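Local coordinates for protein D-alanyl transferase DltD (Enterococcus faecium TX0133A04, PDB 6PFX) that probably transfers D-alanine to lipoteichoic acid at the cell membrane, a step in building the Gram-positive cell wall, at residues 56-61 against 204-209; 112-117 against 148-153; 296-301 against 335-340. All coordinates share one frame; numbering follows the deposited sequence.

Interaction 1: 56-61 against 204-209; sequences PSVLAE and QKIDHE
Asp207 OD1 is the most closely approached polar atom here, with three atoms around it: Glu61 OE2 at 2.6 Å, Glu61 OE1 at 3.3 Å as a non-bonded acceptor, and Arg13 NH2 in a long, weak ion pair. The 2.6 Å between Glu61 OE2 and Asp207 OD1 is so short for two acid oxygens that one of the two groups probably carries a proton; Arg13, also weakly paired with Glu61, would partly offset the remaining charge. The two side chains cross at about a right angle, their carboxylate planes 62° apart. Glu61 gets there as an extended arm, with CG anti to the backbone N (chi1 170°), whereas Asp207, leaving its helix away from 56-61, brings OD1 back.

The rest of the contact is mainly apolar and centres on Ile206. Its CG2 lies 4.0 Å from Val58 CG2, the two side chains running alongside each other and pointing opposite ways, and its CD1 reaches Ser57 CB at 3.8 Å. Ile206 CG2 also touches Glu61 OE1, linking this packing to the acid pair. Val58 CG1 rests 3.9 Å from the backbone C of Glu209, whose carboxylate turns off to a salt bridge with Arg212. With axes 9.0 Å apart crossing at -61°, this is oblique helix-helix packing, which lays 203-210 over helix 56-62 beside edge strand 68-71 of the parallel, SGNH-hydrolase-like sheet.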
ATOM      1  N   PRO A  56     -10.604  -1.338  -9.148  1.00 13.44           N
ATOM      2  CA  PRO A  56      -9.721  -1.703 -10.270  1.00 13.16           C
ATOM      3  C   PRO A  56      -9.923  -3.108 -10.807  1.00 12.63           C
ATOM      4  O   PRO A  56      -9.755  -3.336 -12.012  1.00 12.74           O
ATOM      5  CB  PRO A  56      -8.305  -1.540  -9.686  1.00 14.03           C
ATOM      6  CG  PRO A  56      -8.462  -0.610  -8.526  1.00 16.58           C
ATOM      7  CD  PRO A  56      -9.863  -0.793  -7.996  1.00 13.35           C
ATOM      8  N   SER A  57     -10.235  -4.073  -9.944  1.00 13.40           N
ATOM      9  CA  SER A  57     -10.406  -5.433 -10.431  1.00 12.19           C
ATOM     10  C   SER A  57     -11.695  -5.577 -11.231  1.00 14.32           C
ATOM     11  O   SER A  57     -11.744  -6.361 -12.187  1.00 17.15           O
ATOM     12  CB  SER A  57     -10.417  -6.409  -9.256  1.00 16.92           C
ATOM     13  OG  SER A  57      -9.208  -6.347  -8.509  1.00 18.64           O
ATOM     14  N   VAL A  58     -12.742  -4.831 -10.855  1.00 13.42           N
ATOM     15  CA  VAL A  58     -14.014  -4.896 -11.573  1.00 13.21           C
ATOM     16  C   VAL A  58     -13.888  -4.250 -12.949  1.00 13.78           C
ATOM     17  O   VAL A  58     -14.302  -4.822 -13.962  1.00 15.48           O
ATOM     18  CB  VAL A  58     -15.153  -4.262 -10.751  1.00 13.64           C
ATOM     19  CG1 VAL A  58     -16.472  -4.390 -11.547  1.00 14.89           C
ATOM     20  CG2 VAL A  58     -15.263  -4.890  -9.380  1.00 16.71           C
ATOM     21  N   LEU A  59     -13.289  -3.062 -13.018  1.00 14.27           N
ATOM     22  CA  LEU A  59     -13.122  -2.421 -14.318  1.00 13.70           C
ATOM     23  C   LEU A  59     -12.255  -3.262 -15.250  1.00 15.33           C
ATOM     24  O   LEU A  59     -12.565  -3.405 -16.438  1.00 16.16           O
ATOM     25  CB  LEU A  59     -12.526  -1.029 -14.138  1.00 14.37           C
ATOM     26  CG  LEU A  59     -13.415  -0.036 -13.392  1.00 13.71           C
ATOM     27  CD1 LEU A  59     -12.639   1.238 -13.142  1.00 12.37           C
ATOM     28  CD2 LEU A  59     -14.700   0.253 -14.163  1.00 16.26           C
ATOM     29  N   ALA A  60     -11.157  -3.816 -14.739  1.00 14.93           N
ATOM     30  CA  ALA A  60     -10.279  -4.600 -15.600  1.00 15.54           C
ATOM     31  C   ALA A  60     -11.010  -5.803 -16.182  1.00 16.03           C
ATOM     32  O   ALA A  60     -10.829  -6.142 -17.357  1.00 16.58           O
ATOM     33  CB  ALA A  60      -9.049  -5.055 -14.816  1.00 16.26           C
ATOM     34  N   GLU A  61     -11.837  -6.462 -15.370  1.00 16.12           N
ATOM     35  CA  GLU A  61     -12.564  -7.639 -15.831  1.00 19.18           C
ATOM     36  C   GLU A  61     -13.669  -7.263 -16.812  1.00 19.46           C
ATOM     37  O   GLU A  61     -13.777  -7.859 -17.889  1.00 19.39           O
ATOM     38  CB  GLU A  61     -13.135  -8.384 -14.625  1.00 20.09           C
ATOM     39  CG  GLU A  61     -14.106  -9.502 -14.971  1.00 28.56           C
ATOM     40  CD  GLU A  61     -14.516 -10.317 -13.754  1.00 37.09           C
ATOM     41  OE1 GLU A  61     -13.620 -10.849 -13.061  1.00 38.90           O
ATOM     42  OE2 GLU A  61     -15.733 -10.413 -13.484  1.00 43.31           O
ATOM     43  N   GLN A 204     -16.697 -13.773  -6.967  1.00 34.40           N
ATOM     44  CA  GLN A 204     -18.128 -13.707  -7.237  1.00 39.91           C
ATOM     45  C   GLN A 204     -18.647 -12.289  -7.041  1.00 34.02           C
ATOM     46  O   GLN A 204     -19.522 -11.833  -7.786  1.00 35.85           O
ATOM     47  CB  GLN A 204     -18.889 -14.700  -6.363  1.00 47.47           C
ATOM     48  CG  GLN A 204     -20.385 -14.752  -6.663  1.00 52.25           C
ATOM     49  CD  GLN A 204     -20.683 -15.132  -8.107  1.00 62.86           C
ATOM     50  OE1 GLN A 204     -20.017 -15.993  -8.684  1.00 64.07           O
ATOM     51  NE2 GLN A 204     -21.678 -14.478  -8.701  1.00 58.78           N
ATOM     52  N   LYS A 205     -18.109 -11.566  -6.055  1.00 33.53           N
ATOM     53  CA  LYS A 205     -18.508 -10.177  -5.874  1.00 32.32           C
ATOM     54  C   LYS A 205     -18.011  -9.308  -7.025  1.00 27.95           C
ATOM     55  O   LYS A 205     -18.741  -8.443  -7.520  1.00 28.42           O
ATOM     56  CB  LYS A 205     -17.998  -9.645  -4.537  1.00 31.16           C
ATOM     57  CG  LYS A 205     -18.588  -8.292  -4.214  1.00 34.23           C
ATOM     58  CD  LYS A 205     -18.183  -7.780  -2.858  1.00 42.70           C
ATOM     59  CE  LYS A 205     -18.776  -6.395  -2.624  1.00 37.68           C
ATOM     60  NZ  LYS A 205     -18.200  -5.731  -1.420  1.00 49.10           N
ATOM     61  N   ILE A 206     -16.771  -9.526  -7.464  1.00 23.16           N
ATOM     62  CA  ILE A 206     -16.242  -8.817  -8.628  1.00 21.63           C
ATOM     63  C   ILE A 206     -17.129  -9.054  -9.847  1.00 28.35           C
ATOM     64  O   ILE A 206     -17.456  -8.116 -10.584  1.00 27.77           O
ATOM     65  CB  ILE A 206     -14.778  -9.233  -8.874  1.00 21.74           C
ATOM     66  CG1 ILE A 206     -13.914  -8.770  -7.690  1.00 21.55           C
ATOM     67  CG2 ILE A 206     -14.245  -8.668 -10.178  1.00 22.52           C
ATOM     68  CD1 ILE A 206     -12.460  -9.258  -7.692  1.00 25.77           C
ATOM     69  N   ASP A 207     -17.530 -10.309 -10.083  1.00 27.14           N
ATOM     70  CA  ASP A 207     -18.405 -10.599 -11.217  1.00 27.28           C
ATOM     71  C   ASP A 207     -19.754  -9.904 -11.068  1.00 30.34           C
ATOM     72  O   ASP A 207     -20.283  -9.334 -12.030  1.00 33.80           O
ATOM     73  CB  ASP A 207     -18.626 -12.109 -11.346  1.00 40.22           C
ATOM     74  CG  ASP A 207     -17.350 -12.871 -11.661  1.00 48.06           C
ATOM     75  OD1 ASP A 207     -16.282 -12.237 -11.781  1.00 49.26           O
ATOM     76  OD2 ASP A 207     -17.416 -14.112 -11.788  1.00 56.72           O
ATOM     77  N   HIS A 208     -20.341  -9.963  -9.870  1.00 29.41           N
ATOM     78  CA  HIS A 208     -21.621  -9.305  -9.631  1.00 34.35           C
ATOM     79  C   HIS A 208     -21.539  -7.813  -9.932  1.00 33.34           C
ATOM     80  O   HIS A 208     -22.351  -7.275 -10.695  1.00 30.37           O
ATOM     81  CB  HIS A 208     -22.051  -9.538  -8.182  1.00 32.86           C
ATOM     82  CG  HIS A 208     -23.351  -8.887  -7.825  1.00 41.78           C
ATOM     83  ND1 HIS A 208     -23.514  -8.117  -6.695  1.00 46.94           N
ATOM     84  CD2 HIS A 208     -24.547  -8.882  -8.459  1.00 44.66           C
ATOM     85  CE1 HIS A 208     -24.758  -7.672  -6.643  1.00 48.19           C
ATOM     86  NE2 HIS A 208     -25.404  -8.121  -7.704  1.00 51.35           N
ATOM     87  N   GLU A 209     -20.563  -7.121  -9.338  1.00 26.87           N
ATOM     88  CA  GLU A 209     -20.448  -5.685  -9.557  1.00 26.23           C
ATOM     89  C   GLU A 209     -20.206  -5.361 -11.026  1.00 26.31           C
ATOM     90  O   GLU A 209     -20.648  -4.314 -11.509  1.00 26.19           O
ATOM     91  CB  GLU A 209     -19.343  -5.108  -8.668  1.00 23.28           C
ATOM     92  CG  GLU A 209     -19.550  -5.335  -7.166  1.00 24.32           C
ATOM     93  CD  GLU A 209     -20.744  -4.589  -6.594  1.00 33.86           C
ATOM     94  OE1 GLU A 209     -21.258  -3.668  -7.258  1.00 33.28           O
ATOM     95  OE2 GLU A 209     -21.170  -4.927  -5.468  1.00 39.91           O
TER

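Interaction 2: 112-117 against 148-153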
ATOM      1  N   VAL A 112       3.981   2.819  12.281  1.00 15.66           N
ATOM      2  CA  VAL A 112       3.091   1.663  12.255  1.00 17.41           C
ATOM      3  C   VAL A 112       2.925   1.107  13.657  1.00 16.37           C
ATOM      4  O   VAL A 112       3.900   0.893  14.387  1.00 17.41           O
ATOM      5  CB  VAL A 112       3.597   0.600  11.258  1.00 18.04           C
ATOM      6  CG1 VAL A 112       4.952   0.049  11.690  1.00 17.71           C
ATOM      7  CG2 VAL A 112       2.574  -0.538  11.102  1.00 15.64           C
ATOM      8  N   LYS A 113       1.669   0.906  14.045  1.00 19.31           N
ATOM      9  CA  LYS A 113       1.371   0.325  15.342  1.00 21.06           C
ATOM     10  C   LYS A 113       1.967  -1.074  15.440  1.00 20.71           C
ATOM     11  O   LYS A 113       1.997  -1.832  14.463  1.00 19.49           O
ATOM     12  CB  LYS A 113      -0.138   0.241  15.544  1.00 23.64           C
ATOM     13  CG  LYS A 113      -0.841   1.566  15.628  1.00 28.34           C
ATOM     14  CD  LYS A 113      -2.290   1.358  16.057  1.00 36.66           C
ATOM     15  CE  LYS A 113      -3.060   2.668  16.059  1.00 52.81           C
ATOM     16  NZ  LYS A 113      -4.185   2.654  17.034  1.00 64.09           N
ATOM     17  N   THR A 114       2.448  -1.410  16.635  1.00 22.42           N
ATOM     18  CA  THR A 114       3.007  -2.734  16.869  1.00 23.14           C
ATOM     19  C   THR A 114       2.010  -3.817  16.488  1.00 22.90           C
ATOM     20  O   THR A 114       2.377  -4.831  15.885  1.00 23.28           O
ATOM     21  CB  THR A 114       3.412  -2.838  18.338  1.00 26.84           C
ATOM     22  OG1 THR A 114       4.451  -1.889  18.605  1.00 29.82           O
ATOM     23  CG2 THR A 114       3.903  -4.225  18.655  1.00 31.98           C
ATOM     24  N   ASP A 115       0.736  -3.604  16.803  1.00 23.98           N
ATOM     25  CA  ASP A 115      -0.287  -4.596  16.497  1.00 28.80           C
ATOM     26  C   ASP A 115      -0.367  -4.875  15.000  1.00 24.81           C
ATOM     27  O   ASP A 115      -0.596  -6.018  14.586  1.00 26.93           O
ATOM     28  CB  ASP A 115      -1.611  -4.095  17.069  1.00 36.19           C
ATOM     29  CG  ASP A 115      -1.448  -3.499  18.472  1.00 47.04           C
ATOM     30  OD1 ASP A 115      -0.797  -2.430  18.606  1.00 38.91           O
ATOM     31  OD2 ASP A 115      -1.954  -4.111  19.439  1.00 55.75           O
ATOM     32  N   TYR A 116      -0.163  -3.846  14.167  1.00 21.89           N
ATOM     33  CA  TYR A 116      -0.205  -4.032  12.719  1.00 19.51           C
ATOM     34  C   TYR A 116       1.044  -4.757  12.238  1.00 19.62           C
ATOM     35  O   TYR A 116       0.962  -5.690  11.428  1.00 24.97           O
ATOM     36  CB  TYR A 116      -0.334  -2.674  12.020  1.00 20.18           C
ATOM     37  CG  TYR A 116      -1.693  -2.005  12.178  1.00 26.50           C
ATOM     38  CD1 TYR A 116      -2.838  -2.750  12.425  1.00 26.53           C
ATOM     39  CD2 TYR A 116      -1.827  -0.627  12.070  1.00 26.11           C
ATOM     40  CE1 TYR A 116      -4.082  -2.136  12.563  1.00 28.31           C
ATOM     41  CE2 TYR A 116      -3.063  -0.007  12.217  1.00 26.56           C
ATOM     42  CZ  TYR A 116      -4.181  -0.768  12.460  1.00 30.41           C
ATOM     43  OH  TYR A 116      -5.403  -0.154  12.598  1.00 33.80           O
ATOM     44  N   PHE A 117       2.214  -4.338  12.728  1.00 20.47           N
ATOM     45  CA  PHE A 117       3.447  -5.015  12.353  1.00 19.76           C
ATOM     46  C   PHE A 117       3.348  -6.505  12.659  1.00 22.04           C
ATOM     47  O   PHE A 117       3.706  -7.350  11.828  1.00 21.28           O
ATOM     48  CB  PHE A 117       4.643  -4.409  13.085  1.00 21.01           C
ATOM     49  CG  PHE A 117       5.906  -5.181  12.864  1.00 26.20           C
ATOM     50  CD1 PHE A 117       6.675  -4.963  11.739  1.00 24.68           C
ATOM     51  CD2 PHE A 117       6.286  -6.163  13.750  1.00 23.89           C
ATOM     52  CE1 PHE A 117       7.815  -5.700  11.513  1.00 25.76           C
ATOM     53  CE2 PHE A 117       7.434  -6.900  13.532  1.00 30.84           C
ATOM     54  CZ  PHE A 117       8.192  -6.670  12.411  1.00 25.81           C
ATOM     55  N   LEU A 148      14.599  -4.498  15.032  1.00 18.43           N
ATOM     56  CA  LEU A 148      15.088  -4.703  16.387  1.00 18.91           C
ATOM     57  C   LEU A 148      14.294  -3.940  17.437  1.00 22.60           C
ATOM     58  O   LEU A 148      14.576  -4.113  18.628  1.00 24.39           O
ATOM     59  CB  LEU A 148      16.552  -4.289  16.492  1.00 19.89           C
ATOM     60  CG  LEU A 148      17.547  -5.281  15.900  1.00 17.56           C
ATOM     61  CD1 LEU A 148      18.897  -4.631  15.714  1.00 20.96           C
ATOM     62  CD2 LEU A 148      17.645  -6.502  16.794  1.00 20.66           C
ATOM     63  N   THR A 149      13.328  -3.106  17.038  1.00 21.53           N
ATOM     64  CA  THR A 149      12.485  -2.396  17.996  1.00 22.51           C
ATOM     65  C   THR A 149      11.184  -3.132  18.298  1.00 26.93           C
ATOM     66  O   THR A 149      10.451  -2.725  19.205  1.00 27.45           O
ATOM     67  CB  THR A 149      12.177  -0.955  17.534  1.00 25.62           C
ATOM     68  OG1 THR A 149      11.256  -0.946  16.434  1.00 27.30           O
ATOM     69  CG2 THR A 149      13.460  -0.233  17.145  1.00 27.70           C
ATOM     70  N   PHE A 150      10.892  -4.208  17.581  1.00 24.26           N
ATOM     71  CA  PHE A 150       9.643  -4.937  17.743  1.00 27.58           C
ATOM     72  C   PHE A 150       9.884  -6.194  18.566  1.00 29.91           C
ATOM     73  O   PHE A 150      10.758  -7.002  18.237  1.00 25.23           O
ATOM     74  CB  PHE A 150       9.070  -5.303  16.378  1.00 24.73           C
ATOM     75  CG  PHE A 150       8.559  -4.127  15.600  1.00 24.62           C
ATOM     76  CD1 PHE A 150       7.354  -3.538  15.938  1.00 23.97           C
ATOM     77  CD2 PHE A 150       9.277  -3.607  14.535  1.00 23.13           C
ATOM     78  CE1 PHE A 150       6.864  -2.449  15.231  1.00 24.93           C
ATOM     79  CE2 PHE A 150       8.793  -2.515  13.816  1.00 27.75           C
ATOM     80  CZ  PHE A 150       7.578  -1.939  14.164  1.00 25.48           C
ATOM     81  N   SER A 151       9.097  -6.358  19.631  1.00 32.75           N
ATOM     82  CA  SER A 151       9.318  -7.467  20.553  1.00 29.38           C
ATOM     83  C   SER A 151       9.170  -8.817  19.870  1.00 28.72           C
ATOM     84  O   SER A 151       9.875  -9.769  20.225  1.00 28.85           O
ATOM     85  CB  SER A 151       8.359  -7.346  21.737  1.00 30.87           C
ATOM     86  OG  SER A 151       8.634  -6.166  22.468  1.00 41.46           O
ATOM     87  N   LYS A 152       8.269  -8.929  18.891  1.00 24.91           N
ATOM     88  CA  LYS A 152       8.090 -10.211  18.221  1.00 28.48           C
ATOM     89  C   LYS A 152       9.379 -10.656  17.547  1.00 24.58           C
ATOM     90  O   LYS A 152       9.680 -11.854  17.509  1.00 26.87           O
ATOM     91  CB  LYS A 152       6.953 -10.123  17.206  1.00 33.04           C
ATOM     92  CG  LYS A 152       6.426 -11.476  16.758  1.00 33.27           C
ATOM     93  CD  LYS A 152       5.021 -11.357  16.191  1.00 37.93           C
ATOM     94  CE  LYS A 152       4.322 -12.708  16.172  1.00 47.10           C
ATOM     95  NZ  LYS A 152       2.925 -12.616  15.662  1.00 54.52           N
ATOM     96  N   VAL A 153      10.157  -9.711  17.020  1.00 21.59           N
ATOM     97  CA  VAL A 153      11.447 -10.049  16.425  1.00 23.37           C
ATOM     98  C   VAL A 153      12.438 -10.462  17.505  1.00 27.66           C
ATOM     99  O   VAL A 153      13.195 -11.427  17.337  1.00 26.08           O
ATOM    100  CB  VAL A 153      11.954  -8.853  15.598  1.00 21.21           C
ATOM    101  CG1 VAL A 153      13.416  -9.040  15.184  1.00 21.48           C
ATOM    102  CG2 VAL A 153      11.069  -8.634  14.377  1.00 24.31           C
TER
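Both segments run from loop into the first turn of a short helix, with Lys113 at the N-cap position before 114-117 and Phe150 at that before 151-153. Their CA atoms come nearest at Thr114 and Phe150, 7.0 Å apart, and no hydrogen bond crosses, so the joint depends on side chains. Its motif is a face-to-face aromatic stack within the helical part of this DltD chain: the rings of Phe117 and Phe150 lie 3.8 Å apart between centroids with planes only 8° from parallel.

The two side chains extend from opposing segments until their rings overlap. Phe117 has CG anti to its backbone N (chi1 173°), while Phe150 has CG anti to its carbonyl carbon (chi1 -70°). The rings overlap strongly with a small slip, so that Phe150 CD2 sits over the centre of the Phe117 ring and Phe117 CG over that of Phe150. Phe117 CB joins in through a CH-pi contact, 4.1 Å from the Phe150 centroid.

Around the stack, Val153 CG2 meets the edge of Phe117 at CZ (4.0 Å), and Val112 CG1 approaches Phe150 CZ obliquely. Leu147 and Tyr121 also pack on Phe117, tying the pair to helix 138-147 and the loop beyond helix 114-120. On the face of Phe150 opposite Phe117, Thr149 OG1 stands 3.8 Å above the plane, offset toward the rim and hydrogen-bonded to Arg146 O.

Interaction 3: 296-301 against 335-340; sequences VNEKWS and NQAGTN
Glu298 N donates to Ala337 O at 2.9 Å, the one firm hydrogen bond between the segments. The N-H points fairly straight at its acceptor (158°), but the donor stands above the carbonyl plane, 48° out of it. Around this bond the packing is close: Ala337 CB lies 3.2 Å from Val296 O, and Glu298 CB is 3.9 Å from Ala337 CB.

Two longer side chains widen the contact. Glu298 is extended, with CG anti to the backbone N (chi1 -163°), and carries OE2 alongside the backbone of Gly338, 3.5 Å from its CA. Gly338 has no side chain, which lets the carboxylate lie against its backbone. Lys299, also extended, crosses Asn340 at about a right angle, and NZ makes a weak hydrogen bond to Asn340 OD1 at 3.4 Å.

The bonded N-H belongs to the first turn of helix 298-304, for which Asn297 is the N-cap. Asn297 OD1 accepts weakly from Lys299 N and from Trp300 N; Glu298 N, the first N-H of the helix, is instead bonded by Ala337 O from the loop after strand 330-332. On the facing side, Ala337 and Gly338 are the middle residues of a type I beta turn from Gln336 to Thr339, closed by Thr339 N to Gln336 O.

Side chains brace that turn: Thr339 OG1 donates to Gln336 OE1 at 2.7 Å, and Gln336 NE2 donates to Asn335 OD1, with the acceptor near its amide plane. Farther out, Phe239 O receives Asn297 ND2, while Gln308 NE2 bonds to Val296 O and Gln308 also touches Ala337. The Asn297 side chain lies near, without touching, Ser46, Asp345 and His348, whose arrangement is consistent with an SGNH-type catalytic triad.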
ATOM      1  N   VAL A 296      -9.003  13.075   2.364  1.00 10.31           N
ATOM      2  CA  VAL A 296      -9.940  12.760   3.433  1.00 12.30           C
ATOM      3  C   VAL A 296     -11.203  13.556   3.159  1.00 12.05           C
ATOM      4  O   VAL A 296     -11.123  14.745   2.835  1.00 12.74           O
ATOM      5  CB  VAL A 296      -9.376  13.101   4.821  1.00 12.72           C
ATOM      6  CG1 VAL A 296     -10.461  12.892   5.865  1.00 14.82           C
ATOM      7  CG2 VAL A 296      -8.172  12.249   5.104  1.00 12.82           C
ATOM      8  N   ASN A 297     -12.349  12.873   3.199  1.00 14.20           N
ATOM      9  CA  ASN A 297     -13.678  13.447   3.042  1.00 12.75           C
ATOM     10  C   ASN A 297     -13.782  14.754   3.807  1.00 14.15           C
ATOM     11  O   ASN A 297     -13.621  14.782   5.029  1.00 13.81           O
ATOM     12  CB  ASN A 297     -14.661  12.402   3.601  1.00 13.91           C
ATOM     13  CG  ASN A 297     -16.111  12.835   3.523  1.00 17.99           C
ATOM     14  OD1 ASN A 297     -16.417  14.023   3.530  1.00 19.05           O
ATOM     15  ND2 ASN A 297     -17.020  11.860   3.497  1.00 18.61           N
ATOM     16  N   GLU A 298     -14.036  15.851   3.079  1.00 12.61           N
ATOM     17  CA  GLU A 298     -14.038  17.168   3.708  1.00 12.42           C
ATOM     18  C   GLU A 298     -15.214  17.351   4.663  1.00 12.80           C
ATOM     19  O   GLU A 298     -15.088  18.061   5.665  1.00 13.57           O
ATOM     20  CB  GLU A 298     -14.024  18.281   2.661  1.00 17.00           C
ATOM     21  CG  GLU A 298     -13.603  19.628   3.243  1.00 21.44           C
ATOM     22  CD  GLU A 298     -13.537  20.723   2.202  1.00 34.29           C
ATOM     23  OE1 GLU A 298     -13.261  21.878   2.583  1.00 41.03           O
ATOM     24  OE2 GLU A 298     -13.763  20.429   1.007  1.00 30.92           O
ATOM     25  N   LYS A 299     -16.357  16.718   4.400  1.00 12.44           N
ATOM     26  CA  LYS A 299     -17.459  16.818   5.352  1.00 13.51           C
ATOM     27  C   LYS A 299     -17.057  16.214   6.690  1.00 14.19           C
ATOM     28  O   LYS A 299     -17.427  16.718   7.755  1.00 13.27           O
ATOM     29  CB  LYS A 299     -18.705  16.134   4.806  1.00 14.66           C
ATOM     30  CG  LYS A 299     -19.375  16.909   3.692  1.00 17.16           C
ATOM     31  CD  LYS A 299     -20.564  16.160   3.131  1.00 17.31           C
ATOM     32  CE  LYS A 299     -21.152  16.918   1.952  1.00 22.96           C
ATOM     33  NZ  LYS A 299     -22.214  16.161   1.236  1.00 32.50           N
ATOM     34  N   TRP A 300     -16.270  15.138   6.647  1.00 12.90           N
ATOM     35  CA  TRP A 300     -15.786  14.496   7.859  1.00 13.39           C
ATOM     36  C   TRP A 300     -14.675  15.302   8.526  1.00 13.26           C
ATOM     37  O   TRP A 300     -14.706  15.497   9.742  1.00 13.30           O
ATOM     38  CB  TRP A 300     -15.278  13.093   7.527  1.00 12.70           C
ATOM     39  CG  TRP A 300     -14.851  12.344   8.725  1.00 13.21           C
ATOM     40  CD1 TRP A 300     -13.595  11.866   9.006  1.00 14.56           C
ATOM     41  CD2 TRP A 300     -15.672  11.998   9.842  1.00 12.46           C
ATOM     42  NE1 TRP A 300     -13.598  11.232  10.230  1.00 12.35           N
ATOM     43  CE2 TRP A 300     -14.860  11.306  10.760  1.00 13.07           C
ATOM     44  CE3 TRP A 300     -17.021  12.205  10.154  1.00 15.40           C
ATOM     45  CZ2 TRP A 300     -15.354  10.817  11.958  1.00 18.26           C
ATOM     46  CZ3 TRP A 300     -17.501  11.724  11.342  1.00 14.50           C
ATOM     47  CH2 TRP A 300     -16.674  11.037  12.229  1.00 12.52           C
ATOM     48  N   SER A 301     -13.695  15.797   7.767  1.00 10.60           N
ATOM     49  CA  SER A 301     -12.644  16.595   8.395  1.00 12.96           C
ATOM     50  C   SER A 301     -13.200  17.906   8.943  1.00 11.67           C
ATOM     51  O   SER A 301     -12.696  18.418   9.948  1.00 13.23           O
ATOM     52  CB  SER A 301     -11.486  16.837   7.419  1.00 12.14           C
ATOM     53  OG  SER A 301     -11.905  17.522   6.254  1.00 12.67           O
ATOM     54  N   ASN A 335      -6.687  17.213  -3.206  1.00 12.85           N
ATOM     55  CA  ASN A 335      -7.588  18.326  -3.484  1.00 15.95           C
ATOM     56  C   ASN A 335      -8.996  17.886  -3.891  1.00 14.31           C
ATOM     57  O   ASN A 335      -9.825  18.748  -4.216  1.00 17.89           O
ATOM     58  CB  ASN A 335      -7.002  19.276  -4.537  1.00 21.87           C
ATOM     59  CG  ASN A 335      -7.048  18.713  -5.952  1.00 22.16           C
ATOM     60  OD1 ASN A 335      -7.512  17.592  -6.197  1.00 22.23           O
ATOM     61  ND2 ASN A 335      -6.570  19.510  -6.905  1.00 28.14           N
ATOM     62  N   GLN A 336      -9.305  16.588  -3.836  1.00 12.14           N
ATOM     63  CA  GLN A 336     -10.647  16.082  -4.114  1.00 12.48           C
ATOM     64  C   GLN A 336     -11.441  15.843  -2.838  1.00 11.82           C
ATOM     65  O   GLN A 336     -12.471  15.160  -2.864  1.00 13.27           O
ATOM     66  CB  GLN A 336     -10.555  14.797  -4.938  1.00 12.96           C
ATOM     67  CG  GLN A 336      -9.944  14.999  -6.306  1.00 15.04           C
ATOM     68  CD  GLN A 336     -10.778  15.912  -7.156  1.00 20.84           C
ATOM     69  OE1 GLN A 336     -11.967  15.667  -7.366  1.00 19.10           O
ATOM     70  NE2 GLN A 336     -10.168  16.983  -7.644  1.00 27.13           N
ATOM     71  N   ALA A 337     -10.973  16.389  -1.718  1.00 12.31           N
ATOM     72  CA  ALA A 337     -11.651  16.204  -0.442  1.00 12.48           C
ATOM     73  C   ALA A 337     -13.122  16.607  -0.475  1.00 11.96           C
ATOM     74  O   ALA A 337     -13.952  15.979   0.188  1.00 13.61           O
ATOM     75  CB  ALA A 337     -10.924  17.015   0.632  1.00 11.17           C
ATOM     76  N   GLY A 338     -13.461  17.650  -1.229  1.00 12.66           N
ATOM     77  CA  GLY A 338     -14.823  18.121  -1.371  1.00 13.49           C
ATOM     78  C   GLY A 338     -15.668  17.467  -2.434  1.00 12.89           C
ATOM     79  O   GLY A 338     -16.836  17.835  -2.596  1.00 16.98           O
ATOM     80  N   THR A 339     -15.131  16.492  -3.155  1.00 12.59           N
ATOM     81  CA  THR A 339     -15.872  15.808  -4.208  1.00 11.04           C
ATOM     82  C   THR A 339     -16.764  14.747  -3.580  1.00 12.77           C
ATOM     83  O   THR A 339     -16.281  13.787  -2.975  1.00 12.63           O
ATOM     84  CB  THR A 339     -14.889  15.216  -5.210  1.00 11.69           C
ATOM     85  OG1 THR A 339     -14.089  16.274  -5.757  1.00 15.41           O
ATOM     86  CG2 THR A 339     -15.640  14.495  -6.305  1.00 18.75           C
ATOM     87  N   ASN A 340     -18.073  14.939  -3.672  1.00 14.02           N
ATOM     88  CA  ASN A 340     -18.969  13.959  -3.083  1.00 13.77           C
ATOM     89  C   ASN A 340     -18.696  12.568  -3.641  1.00 10.71           C
ATOM     90  O   ASN A 340     -18.495  12.374  -4.848  1.00 15.58           O
ATOM     91  CB  ASN A 340     -20.427  14.346  -3.323  1.00 15.03           C
ATOM     92  CG  ASN A 340     -20.857  15.523  -2.467  1.00 19.86           C
ATOM     93  OD1 ASN A 340     -20.231  15.824  -1.456  1.00 21.64           O
ATOM     94  ND2 ASN A 340     -21.929  16.191  -2.864  1.00 27.93           N
TER

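Overall arrangement
Interactions 1 and 2 are largely buried, whereas interaction 3 lies at the surface. The three share no helix or strand and do not touch; nearest atoms are about 20 Å apart between 1 and 2, 15 Å between 1 and 3, and 14 Å between 2 and 3. Interactions 1 and 2 sit on opposite sides of the chain's centre, and the segments of 2 fall in sequence between those of 1, while 3 follows both. Chemistry changes with place: helix packing bordered by an acid pair in 1, side-chain packing led by an aromatic stack in 2, and backbone hydrogen bonding with helix capping in 3, where loops following strands 288-293 and 330-332 meet.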